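PDB 2QAS: stringent starvation protein B from Caulobacter vibrioides, which probably acts as a dimeric adaptor that binds ssrA-tagged proteins and delivers them to the ClpX unfoldase for degradation. Local coordinates for residues L47-K52 against I74-Q79; H78-L83 against F90-K95; A31-A36 against P85-F90; E43-Y48 against P116-A121. All coordinates share one frame; numbering follows the deposited sequence.

Contact 1 (L47-K52 against I74-Q79); sequences LYITFK and IVLQHQ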
loop_
_atom_site.group_PDB
_atom_site.type_symbol
_atom_site.label_atom_id
_atom_site.label_comp_id
_atom_site.label_asym_id
_atom_site.label_seq_id
_atom_site.Cartn_x
_atom_site.Cartn_y
_atom_site.Cartn_z
ATOM N N LEU A 47 2.062 -5.215 18.687
ATOM C CA LEU A 47 2.929 -5.297 17.517
ATOM C C LEU A 47 4.401 -5.596 17.728
ATOM O O LEU A 47 4.991 -5.208 18.721
ATOM C CB LEU A 47 2.815 -3.994 16.707
ATOM C CG LEU A 47 1.409 -3.383 16.572
ATOM C CD1 LEU A 47 1.477 -2.091 15.783
ATOM C CD2 LEU A 47 0.468 -4.364 15.889
ATOM N N TYR A 48 4.979 -6.293 16.757
ATOM C CA TYR A 48 6.394 -6.606 16.753
ATOM C C TYR A 48 6.931 -5.927 15.500
ATOM O O TYR A 48 6.543 -6.271 14.386
ATOM C CB TYR A 48 6.638 -8.109 16.667
ATOM C CG TYR A 48 6.498 -8.825 17.989
ATOM C CD1 TYR A 48 5.243 -9.110 18.530
ATOM C CD2 TYR A 48 7.631 -9.179 18.728
ATOM C CE1 TYR A 48 5.114 -9.724 19.776
ATOM C CE2 TYR A 48 7.518 -9.795 19.975
ATOM C CZ TYR A 48 6.257 -10.065 20.495
ATOM O OH TYR A 48 6.156 -10.667 21.735
ATOM N N ILE A 49 7.800 -4.943 15.689
ATOM C CA ILE A 49 8.383 -4.214 14.578
ATOM C C ILE A 49 9.867 -4.536 14.490
ATOM O O ILE A 49 10.588 -4.417 15.480
ATOM C CB ILE A 49 8.273 -2.681 14.781
ATOM C CG1 ILE A 49 6.836 -2.283 15.106
ATOM C CG2 ILE A 49 8.773 -1.960 13.549
ATOM C CD1 ILE A 49 5.882 -2.634 14.044
ATOM N N THR A 50 10.335 -4.941 13.315
ATOM C CA THR A 50 11.754 -5.228 13.165
ATOM C C THR A 50 12.319 -4.244 12.156
ATOM O O THR A 50 11.718 -4.014 11.116
ATOM C CB THR A 50 11.991 -6.662 12.674
ATOM O OG1 THR A 50 11.290 -7.582 13.523
ATOM C CG2 THR A 50 13.474 -6.989 12.709
ATOM N N PHE A 51 13.464 -3.650 12.469
ATOM C CA PHE A 51 14.078 -2.680 11.567
ATOM C C PHE A 51 15.603 -2.733 11.516
ATOM O O PHE A 51 16.267 -3.273 12.411
ATOM C CB PHE A 51 13.675 -1.264 11.958
ATOM C CG PHE A 51 14.172 -0.850 13.315
ATOM C CD1 PHE A 51 13.533 -1.291 14.469
ATOM C CD2 PHE A 51 15.285 -0.022 13.438
ATOM C CE1 PHE A 51 13.994 -0.914 15.725
ATOM C CE2 PHE A 51 15.760 0.365 14.686
ATOM C CZ PHE A 51 15.114 -0.080 15.838
ATOM N N LYS A 52 16.143 -2.132 10.463
ATOM C CA LYS A 52 17.579 -2.072 10.247
ATOM C C LYS A 52 18.118 -0.896 11.048
ATOM O O LYS A 52 17.786 0.250 10.770
ATOM C CB LYS A 52 17.874 -1.872 8.754
ATOM C CG LYS A 52 19.239 -2.376 8.306
ATOM C CD LYS A 52 19.286 -3.907 8.273
ATOM C CE LYS A 52 20.713 -4.421 8.064
ATOM N NZ LYS A 52 21.371 -3.775 6.889
ATOM N N ILE A 74 11.317 -4.607 18.264
ATOM C CA ILE A 74 10.743 -3.965 19.430
ATOM C C ILE A 74 9.313 -4.435 19.486
ATOM O O ILE A 74 8.717 -4.736 18.459
ATOM C CB ILE A 74 10.789 -2.403 19.357
ATOM C CG1 ILE A 74 9.950 -1.885 18.195
ATOM C CG2 ILE A 74 12.228 -1.931 19.242
ATOM C CD1 ILE A 74 10.062 -0.387 18.021
ATOM N N VAL A 75 8.767 -4.528 20.687
ATOM C CA VAL A 75 7.400 -4.967 20.841
ATOM C C VAL A 75 6.616 -3.810 21.443
ATOM O O VAL A 75 7.100 -3.127 22.362
ATOM C CB VAL A 75 7.322 -6.230 21.744
ATOM C CG1 VAL A 75 7.957 -5.954 23.100
ATOM C CG2 VAL A 75 5.882 -6.670 21.904
ATOM N N LEU A 76 5.429 -3.567 20.886
ATOM C CA LEU A 76 4.548 -2.504 21.350
ATOM C C LEU A 76 3.336 -3.188 21.947
ATOM O O LEU A 76 2.418 -3.589 21.237
ATOM C CB LEU A 76 4.137 -1.605 20.179
ATOM C CG LEU A 76 5.300 -0.884 19.491
ATOM C CD1 LEU A 76 4.776 -0.059 18.337
ATOM C CD2 LEU A 76 6.030 -0.008 20.504
ATOM N N GLN A 77 3.342 -3.334 23.265
ATOM C CA GLN A 77 2.260 -4.021 23.945
ATOM C C GLN A 77 2.027 -3.451 25.337
ATOM O O GLN A 77 1.118 -2.640 25.540
ATOM C CB GLN A 77 2.601 -5.517 24.014
ATOM C CG GLN A 77 1.615 -6.425 24.746
ATOM C CD GLN A 77 1.963 -7.922 24.586
ATOM O OE1 GLN A 77 3.115 -8.337 24.769
ATOM N NE2 GLN A 77 0.964 -8.728 24.250
ATOM N N HIS A 78 2.870 -3.859 26.287
ATOM C CA HIS A 78 2.742 -3.416 27.671
ATOM C C HIS A 78 3.617 -2.245 28.054
ATOM O O HIS A 78 3.319 -1.557 29.026
ATOM C CB HIS A 78 3.073 -4.566 28.629
ATOM C CG HIS A 78 2.249 -5.791 28.409
ATOM N ND1 HIS A 78 2.805 -7.013 28.091
ATOM C CD2 HIS A 78 0.909 -5.980 28.432
ATOM C CE1 HIS A 78 1.842 -7.902 27.923
ATOM N NE2 HIS A 78 0.682 -7.301 28.125
ATOM N N GLN A 79 4.700 -2.013 27.314
ATOM C CA GLN A 79 5.608 -0.938 27.702
ATOM C C GLN A 79 6.125 -0.013 26.617
ATOM O O GLN A 79 7.210 -0.213 26.066
ATOM C CB GLN A 79 6.789 -1.543 28.473
ATOM C CG GLN A 79 6.369 -2.202 29.794
ATOM C CD GLN A 79 7.549 -2.720 30.598
ATOM O OE1 GLN A 79 8.496 -1.987 30.860
ATOM N NE2 GLN A 79 7.494 -3.988 30.998
#
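L47 and I49 are joined to L76 and I74 by four backbone hydrogen bonds, two in each antiparallel hydrogen-bonded pair. L76 N gives to L47 O at 2.8 Å, and L47 N returns to L76 O at 3.0 Å. One pair further along, I49 N meets I74 O at 2.9 Å, and I74 N closes the pair on I49 O at the same length. Between them, Y48 and V75 form a non-hydrogen-bonded pair, so their amides look outward: the Y48 backbone bonds to Y114, and V75 N to a polar side chain of the bound peptide. T50 OG1 is satisfied by T73 OG1, and Q77 OE1 by the peptide.

Y48 and V75 point the same way, with V75 CG2 over one ring face, offset toward the rim and 3.7 Å from Y48 CZ. On the other side of the sheet, I49 CB lies 3.9 Å from I74 CG1. I74 CG2 meets the edge of the F51 ring, 4.1 Å from F51 CE1.

Strand 47-52 runs between 71-76 and 110-115 in a four-stranded antiparallel sheet. F113 of strand 110-115 flanks L47 and I49 on the face that also bears I74 and L76, and this face is covered by F90 and L94 of strand 89-96 and by L32 of helix 16-35.

Contact 2 (H78-L83 against F90-K95); sequences HQYWDL and FSVTLK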
loop_
_atom_site.group_PDB
_atom_site.type_symbol
_atom_site.label_atom_id
_atom_site.label_comp_id
_atom_site.label_asym_id
_atom_site.label_seq_id
_atom_site.Cartn_x
_atom_site.Cartn_y
_atom_site.Cartn_z
ATOM N N HIS A 78 2.870 -3.859 26.287
ATOM C CA HIS A 78 2.742 -3.416 27.671
ATOM C C HIS A 78 3.617 -2.245 28.054
ATOM O O HIS A 78 3.319 -1.557 29.026
ATOM C CB HIS A 78 3.073 -4.566 28.629
ATOM C CG HIS A 78 2.249 -5.791 28.409
ATOM N ND1 HIS A 78 2.805 -7.013 28.091
ATOM C CD2 HIS A 78 0.909 -5.980 28.432
ATOM C CE1 HIS A 78 1.842 -7.902 27.923
ATOM N NE2 HIS A 78 0.682 -7.301 28.125
ATOM N N GLN A 79 4.700 -2.013 27.314
ATOM C CA GLN A 79 5.608 -0.938 27.702
ATOM C C GLN A 79 6.125 -0.013 26.617
ATOM O O GLN A 79 7.210 -0.213 26.066
ATOM C CB GLN A 79 6.789 -1.543 28.473
ATOM C CG GLN A 79 6.369 -2.202 29.794
ATOM C CD GLN A 79 7.549 -2.720 30.598
ATOM O OE1 GLN A 79 8.496 -1.987 30.860
ATOM N NE2 GLN A 79 7.494 -3.988 30.998
ATOM N N TYR A 80 5.321 0.996 26.307
ATOM C CA TYR A 80 5.684 2.005 25.325
ATOM C C TYR A 80 4.903 3.272 25.629
ATOM O O TYR A 80 3.737 3.235 26.029
ATOM C CB TYR A 80 5.417 1.542 23.899
ATOM C CG TYR A 80 3.966 1.433 23.508
ATOM C CD1 TYR A 80 3.248 0.269 23.744
ATOM C CD2 TYR A 80 3.334 2.470 22.822
ATOM C CE1 TYR A 80 1.935 0.126 23.293
ATOM C CE2 TYR A 80 2.031 2.341 22.368
ATOM C CZ TYR A 80 1.335 1.166 22.603
ATOM O OH TYR A 80 0.042 1.030 22.130
ATOM N N TRP A 81 5.561 4.401 25.436
ATOM C CA TRP A 81 4.964 5.676 25.750
ATOM C C TRP A 81 5.187 6.646 24.628
ATOM O O TRP A 81 6.128 6.497 23.841
ATOM C CB TRP A 81 5.617 6.224 27.021
ATOM C CG TRP A 81 5.378 5.374 28.218
ATOM C CD1 TRP A 81 4.349 5.493 29.106
ATOM C CD2 TRP A 81 6.117 4.201 28.606
ATOM N NE1 TRP A 81 4.393 4.461 30.020
ATOM C CE2 TRP A 81 5.464 3.654 29.738
ATOM C CE3 TRP A 81 7.259 3.561 28.107
ATOM C CZ2 TRP A 81 5.915 2.495 30.381
ATOM C CZ3 TRP A 81 7.714 2.403 28.748
ATOM C CH2 TRP A 81 7.040 1.883 29.874
ATOM N N ASP A 82 4.304 7.638 24.565
ATOM C CA ASP A 82 4.387 8.702 23.584
ATOM C C ASP A 82 4.699 8.253 22.158
ATOM O O ASP A 82 5.621 8.762 21.520
ATOM C CB ASP A 82 5.422 9.707 24.075
ATOM C CG ASP A 82 5.139 10.168 25.510
ATOM O OD1 ASP A 82 4.041 10.742 25.758
ATOM O OD2 ASP A 82 6.005 9.954 26.397
ATOM N N LEU A 83 3.930 7.291 21.661
ATOM C CA LEU A 83 4.107 6.818 20.300
ATOM C C LEU A 83 3.674 7.968 19.388
ATOM O O LEU A 83 2.531 8.430 19.466
ATOM C CB LEU A 83 3.225 5.596 20.056
ATOM C CG LEU A 83 3.170 5.072 18.626
ATOM C CD1 LEU A 83 4.561 4.745 18.138
ATOM C CD2 LEU A 83 2.286 3.859 18.586
ATOM N N PHE A 90 8.350 7.043 12.635
ATOM C CA PHE A 90 7.686 7.092 13.935
ATOM C C PHE A 90 8.718 7.093 15.057
ATOM O O PHE A 90 9.835 6.583 14.892
ATOM C CB PHE A 90 6.722 5.908 14.122
ATOM C CG PHE A 90 7.402 4.562 14.259
ATOM C CD1 PHE A 90 7.773 3.829 13.133
ATOM C CD2 PHE A 90 7.649 4.016 15.521
ATOM C CE1 PHE A 90 8.380 2.572 13.255
ATOM C CE2 PHE A 90 8.254 2.763 15.658
ATOM C CZ PHE A 90 8.620 2.038 14.526
ATOM N N SER A 91 8.362 7.700 16.184
ATOM C CA SER A 91 9.257 7.704 17.332
ATOM C C SER A 91 8.452 7.194 18.531
ATOM O O SER A 91 7.231 7.356 18.571
ATOM C CB SER A 91 9.872 9.100 17.572
ATOM O OG SER A 91 8.896 10.093 17.781
ATOM N N VAL A 92 9.140 6.546 19.473
ATOM C CA VAL A 92 8.513 5.934 20.652
ATOM C C VAL A 92 9.491 5.860 21.813
ATOM O O VAL A 92 10.702 5.801 21.608
ATOM C CB VAL A 92 8.129 4.437 20.410
ATOM C CG1 VAL A 92 7.073 3.998 21.392
ATOM C CG2 VAL A 92 7.663 4.227 19.002
ATOM N N THR A 93 8.959 5.814 23.027
ATOM C CA THR A 93 9.795 5.667 24.204
ATOM C C THR A 93 9.572 4.248 24.707
ATOM O O THR A 93 8.430 3.825 24.906
ATOM C CB THR A 93 9.393 6.629 25.314
ATOM O OG1 THR A 93 9.611 7.972 24.877
ATOM C CG2 THR A 93 10.220 6.360 26.572
ATOM N N LEU A 94 10.662 3.514 24.899
ATOM C CA LEU A 94 10.601 2.148 25.393
ATOM C C LEU A 94 11.604 2.020 26.556
ATOM O O LEU A 94 12.392 2.935 26.814
ATOM C CB LEU A 94 10.988 1.186 24.272
ATOM C CG LEU A 94 10.204 1.207 22.958
ATOM C CD1 LEU A 94 10.852 0.247 21.973
ATOM C CD2 LEU A 94 8.739 0.823 23.205
ATOM N N LYS A 95 11.591 0.884 27.246
ATOM C CA LYS A 95 12.504 0.664 28.365
ATOM C C LYS A 95 13.477 -0.460 28.101
ATOM O O LYS A 95 13.099 -1.516 27.601
ATOM C CB LYS A 95 11.726 0.326 29.631
ATOM C CG LYS A 95 11.223 1.519 30.358
ATOM C CD LYS A 95 10.493 1.114 31.616
ATOM C CE LYS A 95 10.017 2.358 32.342
ATOM N NZ LYS A 95 8.928 1.995 33.262
HETATM O O HOH W 1 9.761 -1.062 26.567
#
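L83 and V92 lie side by side and point the same way, L83 CD1 packing on V92 CG2. L83 CG is anti to its backbone N (chi1 173°), and chi2 (57°) sets CD1, which lies 4.1 Å from F90 CD2; V92 CG2 comes in at the edge of that ring, in its plane. A second apolar patch adjoins this one: Y80 CB sits 3.5 Å from L94 CD2 and 3.9 Å from V92 CG1.

Outward, W81 and T93 form the antiparallel hydrogen-bonded pair, and both bonds, W81 N to T93 O and T93 N to W81 O, are 3.0 Å long. T93 O lies at the edge of the W81 indole, while the extended K95 chain passes at a slant, CE 3.9 Å from W81 CH2. T93 OG1 turns to R102 NE.

At the polar edge a water takes over from direct pairing, donating to Q79 O at 2.7 Å and accepting from K95 N at 2.8 Å. Q79 NE2 is bonded to the backbone of the bound peptide, which K95 also meets through its own backbone. The arrangement is a beta hairpin, 81-85 with 89-96, whose far end borders the peptide site, consistent with ssrA-tag recognition by SspB.

Contact 3 (A31-A36 against P85-F90); sequences ALKKAA and PGETFF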
loop_
_atom_site.group_PDB
_atom_site.type_symbol
_atom_site.label_atom_id
_atom_site.label_comp_id
_atom_site.label_asym_id
_atom_site.label_seq_id
_atom_site.Cartn_x
_atom_site.Cartn_y
_atom_site.Cartn_z
ATOM N N ALA A 31 -1.277 1.064 11.174
ATOM C CA ALA A 31 -1.424 0.304 12.413
ATOM C C ALA A 31 -0.852 1.112 13.588
ATOM O O ALA A 31 -1.414 1.114 14.689
ATOM C CB ALA A 31 -0.701 -1.033 12.294
ATOM N N LEU A 32 0.265 1.797 13.355
ATOM C CA LEU A 32 0.869 2.615 14.400
ATOM C C LEU A 32 0.018 3.838 14.743
ATOM O O LEU A 32 0.166 4.407 15.814
ATOM C CB LEU A 32 2.284 3.057 13.999
ATOM C CG LEU A 32 3.318 1.922 13.989
ATOM C CD1 LEU A 32 4.654 2.413 13.493
ATOM C CD2 LEU A 32 3.463 1.364 15.386
ATOM N N LYS A 33 -0.870 4.252 13.842
ATOM C CA LYS A 33 -1.725 5.405 14.126
ATOM C C LYS A 33 -2.875 4.980 15.017
ATOM O O LYS A 33 -3.375 5.766 15.814
ATOM C CB LYS A 33 -2.258 6.052 12.836
ATOM C CG LYS A 33 -1.204 6.881 12.118
ATOM C CD LYS A 33 -1.762 7.697 10.969
ATOM C CE LYS A 33 -0.681 8.624 10.395
ATOM N NZ LYS A 33 -1.174 9.504 9.280
ATOM N N LYS A 34 -3.300 3.732 14.883
ATOM C CA LYS A 34 -4.366 3.230 15.735
ATOM C C LYS A 34 -3.778 2.982 17.124
ATOM O O LYS A 34 -4.460 3.137 18.132
ATOM C CB LYS A 34 -4.940 1.925 15.173
ATOM C CG LYS A 34 -5.611 2.077 13.818
ATOM C CD LYS A 34 -6.316 0.797 13.406
ATOM C CE LYS A 34 -7.009 0.953 12.055
ATOM N NZ LYS A 34 -7.837 -0.248 11.711
ATOM N N ALA A 35 -2.503 2.605 17.166
ATOM C CA ALA A 35 -1.820 2.337 18.429
ATOM C C ALA A 35 -1.493 3.637 19.150
ATOM O O ALA A 35 -1.350 3.663 20.370
ATOM C CB ALA A 35 -0.535 1.549 18.174
ATOM N N ALA A 36 -1.361 4.718 18.390
ATOM C CA ALA A 36 -1.044 6.014 18.968
ATOM C C ALA A 36 -2.313 6.703 19.442
ATOM O O ALA A 36 -2.255 7.720 20.128
ATOM C CB ALA A 36 -0.324 6.877 17.950
ATOM N N PRO A 85 3.586 8.601 15.493
ATOM C CA PRO A 85 3.773 8.160 14.108
ATOM C C PRO A 85 3.611 9.268 13.072
ATOM O O PRO A 85 2.493 9.632 12.702
ATOM C CB PRO A 85 2.733 7.051 13.957
ATOM C CG PRO A 85 1.618 7.531 14.811
ATOM C CD PRO A 85 2.312 8.090 16.038
ATOM N N GLY A 86 4.743 9.809 12.623
ATOM C CA GLY A 86 4.725 10.859 11.620
ATOM C C GLY A 86 4.344 10.259 10.279
ATOM O O GLY A 86 3.966 9.087 10.211
ATOM N N GLU A 87 4.450 11.034 9.204
ATOM C CA GLU A 87 4.080 10.500 7.896
ATOM C C GLU A 87 5.208 9.694 7.253
ATOM O O GLU A 87 4.944 8.806 6.446
ATOM C CB GLU A 87 3.604 11.629 6.960
ATOM C CG GLU A 87 2.314 12.365 7.435
ATOM C CD GLU A 87 0.999 11.577 7.239
ATOM O OE1 GLU A 87 -0.054 12.031 7.736
ATOM O OE2 GLU A 87 1.003 10.517 6.584
ATOM N N THR A 88 6.455 9.977 7.626
ATOM C CA THR A 88 7.584 9.244 7.057
ATOM C C THR A 88 8.368 8.379 8.054
ATOM O O THR A 88 9.165 7.528 7.658
ATOM C CB THR A 88 8.566 10.207 6.365
ATOM O OG1 THR A 88 9.006 11.199 7.302
ATOM C CG2 THR A 88 7.886 10.894 5.188
ATOM N N PHE A 89 8.146 8.597 9.346
ATOM C CA PHE A 89 8.837 7.834 10.381
ATOM C C PHE A 89 8.063 7.937 11.692
ATOM O O PHE A 89 7.211 8.813 11.843
ATOM C CB PHE A 89 10.241 8.396 10.588
ATOM C CG PHE A 89 10.261 9.682 11.349
ATOM C CD1 PHE A 89 10.328 9.682 12.737
ATOM C CD2 PHE A 89 10.140 10.897 10.682
ATOM C CE1 PHE A 89 10.272 10.871 13.453
ATOM C CE2 PHE A 89 10.082 12.094 11.390
ATOM C CZ PHE A 89 10.146 12.080 12.778
ATOM N N PHE A 90 8.350 7.043 12.635
ATOM C CA PHE A 90 7.686 7.092 13.935
ATOM C C PHE A 90 8.718 7.093 15.057
ATOM O O PHE A 90 9.835 6.583 14.892
ATOM C CB PHE A 90 6.722 5.908 14.122
ATOM C CG PHE A 90 7.402 4.562 14.259
ATOM C CD1 PHE A 90 7.773 3.829 13.133
ATOM C CD2 PHE A 90 7.649 4.016 15.521
ATOM C CE1 PHE A 90 8.380 2.572 13.255
ATOM C CE2 PHE A 90 8.254 2.763 15.658
ATOM C CZ PHE A 90 8.620 2.038 14.526
#
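L32 and P85 make the close-packed half of this contact together with F90 and A36. The L32 side chain meets the F90 ring at about a right angle and lays CD1 over one face, 3.6 Å from the ring centroid and 18° off the normal, a CH-pi contact offset toward F90 CD1. CB of L32 rests 4.0 Å from P85 CB. The proline ring is wedged against the end of the helical segment: its CD lies 3.5 Å from A36 CB, and its CG lies 3.6 Å from the backbone oxygen of L32.

The solvent side is looser. K33 passes P85 with CG 4.0 Å from the proline CG, then runs on fully extended to bring NZ 3.2 Å from E87 OE1, a salt bridge whose hydrogen bond is weak. A bend at E87 chi2 (-75°) swings CD back toward the lysine, and the two side chains meet at about a right angle. E87 OE2 forms a second salt bridge, to K29 NZ of the same helix.

Two lysines paired with one exposed carboxylate would probably favour its ionised form, while the hold of helix 16-35 on the hairpin turn probably rests mainly on the apolar contacts of L32 and P85.

Contact 4 (E43-Y48 against P116-A121); sequences EPHHLY and PSVQFA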
loop_
_atom_site.group_PDB
_atom_site.type_symbol
_atom_site.label_atom_id
_atom_site.label_comp_id
_atom_site.label_asym_id
_atom_site.label_seq_id
_atom_site.Cartn_x
_atom_site.Cartn_y
_atom_site.Cartn_z
ATOM N N GLU A 43 -7.085 -4.462 22.558
ATOM C CA GLU A 43 -6.578 -5.758 23.005
ATOM C C GLU A 43 -7.340 -6.912 22.360
ATOM O O GLU A 43 -8.516 -6.780 22.020
ATOM C CB GLU A 43 -6.648 -5.866 24.532
ATOM C CG GLU A 43 -7.926 -5.318 25.154
ATOM C CD GLU A 43 -7.908 -3.802 25.292
ATOM O OE1 GLU A 43 -6.891 -3.277 25.805
ATOM O OE2 GLU A 43 -8.902 -3.138 24.901
ATOM N N PRO A 44 -6.681 -8.069 22.192
ATOM C CA PRO A 44 -5.293 -8.389 22.556
ATOM C C PRO A 44 -4.221 -8.015 21.530
ATOM O O PRO A 44 -3.110 -8.540 21.578
ATOM C CB PRO A 44 -5.349 -9.895 22.763
ATOM C CG PRO A 44 -6.260 -10.311 21.642
ATOM C CD PRO A 44 -7.384 -9.282 21.735
ATOM N N HIS A 45 -4.541 -7.119 20.603
ATOM C CA HIS A 45 -3.574 -6.729 19.580
ATOM C C HIS A 45 -2.334 -6.022 20.122
ATOM O O HIS A 45 -2.427 -5.132 20.964
ATOM C CB HIS A 45 -4.243 -5.828 18.538
ATOM C CG HIS A 45 -5.257 -6.530 17.692
ATOM N ND1 HIS A 45 -4.911 -7.342 16.634
ATOM C CD2 HIS A 45 -6.610 -6.553 17.757
ATOM C CE1 HIS A 45 -6.004 -7.835 16.082
ATOM N NE2 HIS A 45 -7.049 -7.371 16.745
ATOM N N HIS A 46 -1.174 -6.458 19.643
ATOM C CA HIS A 46 0.105 -5.863 19.997
ATOM C C HIS A 46 1.027 -6.045 18.798
ATOM O O HIS A 46 0.802 -6.937 17.974
ATOM C CB HIS A 46 0.700 -6.478 21.272
ATOM C CG HIS A 46 0.811 -7.968 21.254
ATOM N ND1 HIS A 46 -0.292 -8.797 21.266
ATOM C CD2 HIS A 46 1.894 -8.780 21.269
ATOM C CE1 HIS A 46 0.109 -10.056 21.289
ATOM N NE2 HIS A 46 1.431 -10.073 21.292
ATOM N N LEU A 47 2.062 -5.215 18.687
ATOM C CA LEU A 47 2.929 -5.297 17.517
ATOM C C LEU A 47 4.401 -5.596 17.728
ATOM O O LEU A 47 4.991 -5.208 18.721
ATOM C CB LEU A 47 2.815 -3.994 16.707
ATOM C CG LEU A 47 1.409 -3.383 16.572
ATOM C CD1 LEU A 47 1.477 -2.091 15.783
ATOM C CD2 LEU A 47 0.468 -4.364 15.889
ATOM N N TYR A 48 4.979 -6.293 16.757
ATOM C CA TYR A 48 6.394 -6.606 16.753
ATOM C C TYR A 48 6.931 -5.927 15.500
ATOM O O TYR A 48 6.543 -6.271 14.386
ATOM C CB TYR A 48 6.638 -8.109 16.667
ATOM C CG TYR A 48 6.498 -8.825 17.989
ATOM C CD1 TYR A 48 5.243 -9.110 18.530
ATOM C CD2 TYR A 48 7.631 -9.179 18.728
ATOM C CE1 TYR A 48 5.114 -9.724 19.776
ATOM C CE2 TYR A 48 7.518 -9.795 19.975
ATOM C CZ TYR A 48 6.257 -10.065 20.495
ATOM O OH TYR A 48 6.156 -10.667 21.735
ATOM N N PRO A 116 0.974 -11.090 16.717
ATOM C CA PRO A 116 0.697 -12.441 17.224
ATOM C C PRO A 116 -0.772 -12.804 17.453
ATOM O O PRO A 116 -1.139 -13.966 17.334
ATOM C CB PRO A 116 1.492 -12.485 18.532
ATOM C CG PRO A 116 2.666 -11.646 18.225
ATOM C CD PRO A 116 2.054 -10.459 17.497
ATOM N N SER A 117 -1.599 -11.815 17.789
ATOM C CA SER A 117 -3.018 -12.040 18.076
ATOM C C SER A 117 -3.862 -12.636 16.956
ATOM O O SER A 117 -4.765 -13.450 17.209
ATOM C CB SER A 117 -3.669 -10.741 18.547
ATOM O OG SER A 117 -3.350 -10.495 19.904
ATOM N N VAL A 118 -3.583 -12.212 15.728
ATOM C CA VAL A 118 -4.310 -12.692 14.561
ATOM C C VAL A 118 -3.297 -13.253 13.574
ATOM O O VAL A 118 -3.592 -13.459 12.404
ATOM C CB VAL A 118 -5.118 -11.545 13.896
ATOM C CG1 VAL A 118 -6.240 -11.096 14.823
ATOM C CG2 VAL A 118 -4.200 -10.359 13.590
ATOM N N GLN A 119 -2.091 -13.494 14.068
ATOM C CA GLN A 119 -1.019 -14.039 13.251
ATOM C C GLN A 119 -0.843 -13.358 11.902
ATOM O O GLN A 119 -0.566 -14.017 10.896
ATOM C CB GLN A 119 -1.240 -15.530 13.040
ATOM C CG GLN A 119 -1.120 -16.355 14.308
ATOM C CD GLN A 119 -1.614 -17.770 14.096
ATOM O OE1 GLN A 119 -1.084 -18.511 13.260
ATOM N NE2 GLN A 119 -2.644 -18.151 14.845
ATOM N N PHE A 120 -0.995 -12.039 11.880
ATOM C CA PHE A 120 -0.808 -11.296 10.647
ATOM C C PHE A 120 0.648 -10.851 10.577
ATOM O O PHE A 120 1.154 -10.237 11.511
ATOM C CB PHE A 120 -1.735 -10.080 10.602
ATOM C CG PHE A 120 -1.511 -9.208 9.407
ATOM C CD1 PHE A 120 -0.682 -8.093 9.490
ATOM C CD2 PHE A 120 -2.068 -9.543 8.173
ATOM C CE1 PHE A 120 -0.402 -7.326 8.360
ATOM C CE2 PHE A 120 -1.795 -8.782 7.035
ATOM C CZ PHE A 120 -0.958 -7.671 7.129
ATOM N N ALA A 121 1.320 -11.147 9.471
ATOM C CA ALA A 121 2.721 -10.775 9.324
ATOM C C ALA A 121 3.046 -10.159 7.965
ATOM O O ALA A 121 2.350 -10.398 6.993
ATOM C CB ALA A 121 3.596 -11.997 9.557
#
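H45 and S117 bring the two backbones to 5.5 Å between CA atoms, with no main-chain hydrogen bond across, and the peptide bond before P44 is cis. P44 O receives two donors from different directions. S117 OG gives to it at 2.6 Å from above the carbonyl plane, 77° out of it. H46 ND1, from the same 43-48 segment as P44, gives at 2.8 Å within that plane, and the oxygen lies close to the imidazole plane, which helps to fix the rotation of the ring.

That ring then offers a face to P116: CD of the proline stands over it, offset toward the rim, and P116 CB is 3.7 Å from H46 NE2. P116 CG also packs on Y48, 3.5 Å from CE1, so the proline fits into the angle between the two rings; H46 NE2 lies at the edge of the Y48 ring, in its plane.

Residues 116-121 turn the hairpin of strands 110-115 and 120-123, where Q119 and F120 both face D115 in a G1 beta bulge. D115 OD1 takes S117 N, an Asx turn, and its OD2 takes H45 ND1, tying the turn to the incoming loop.

H45 meets V118 at about a right angle, its CE1 3.5 Å from V118 CG1, with V118 CG2 at the ring edge in plane. The second subunit borders this side: its Y16 stacks on F120 and touches V118, and its M14 packs on H45.

In the fold
From the N terminus, helix 16-35 comes first, and contact 3 closes a long loop from its end to the turn at 85-90, fixing the helix to the three-stranded sheet. Contact 1 lies wholly within that loop, pairing two strands of the four-stranded sheet. It ends at H78 and Q79, where contact 2 begins; contact 2 crosses contact 3 and shares F90 with it. Contact 4 starts on the stretch leading into contact 1, encloses contact 2 and crosses contact 3 as it reaches the 116-121 turn. Contacts 1 and 2 join the two sheets through a shared apolar core, and contact 3 brings the helix onto it. Contacts 3 and 4 both touch the second subunit.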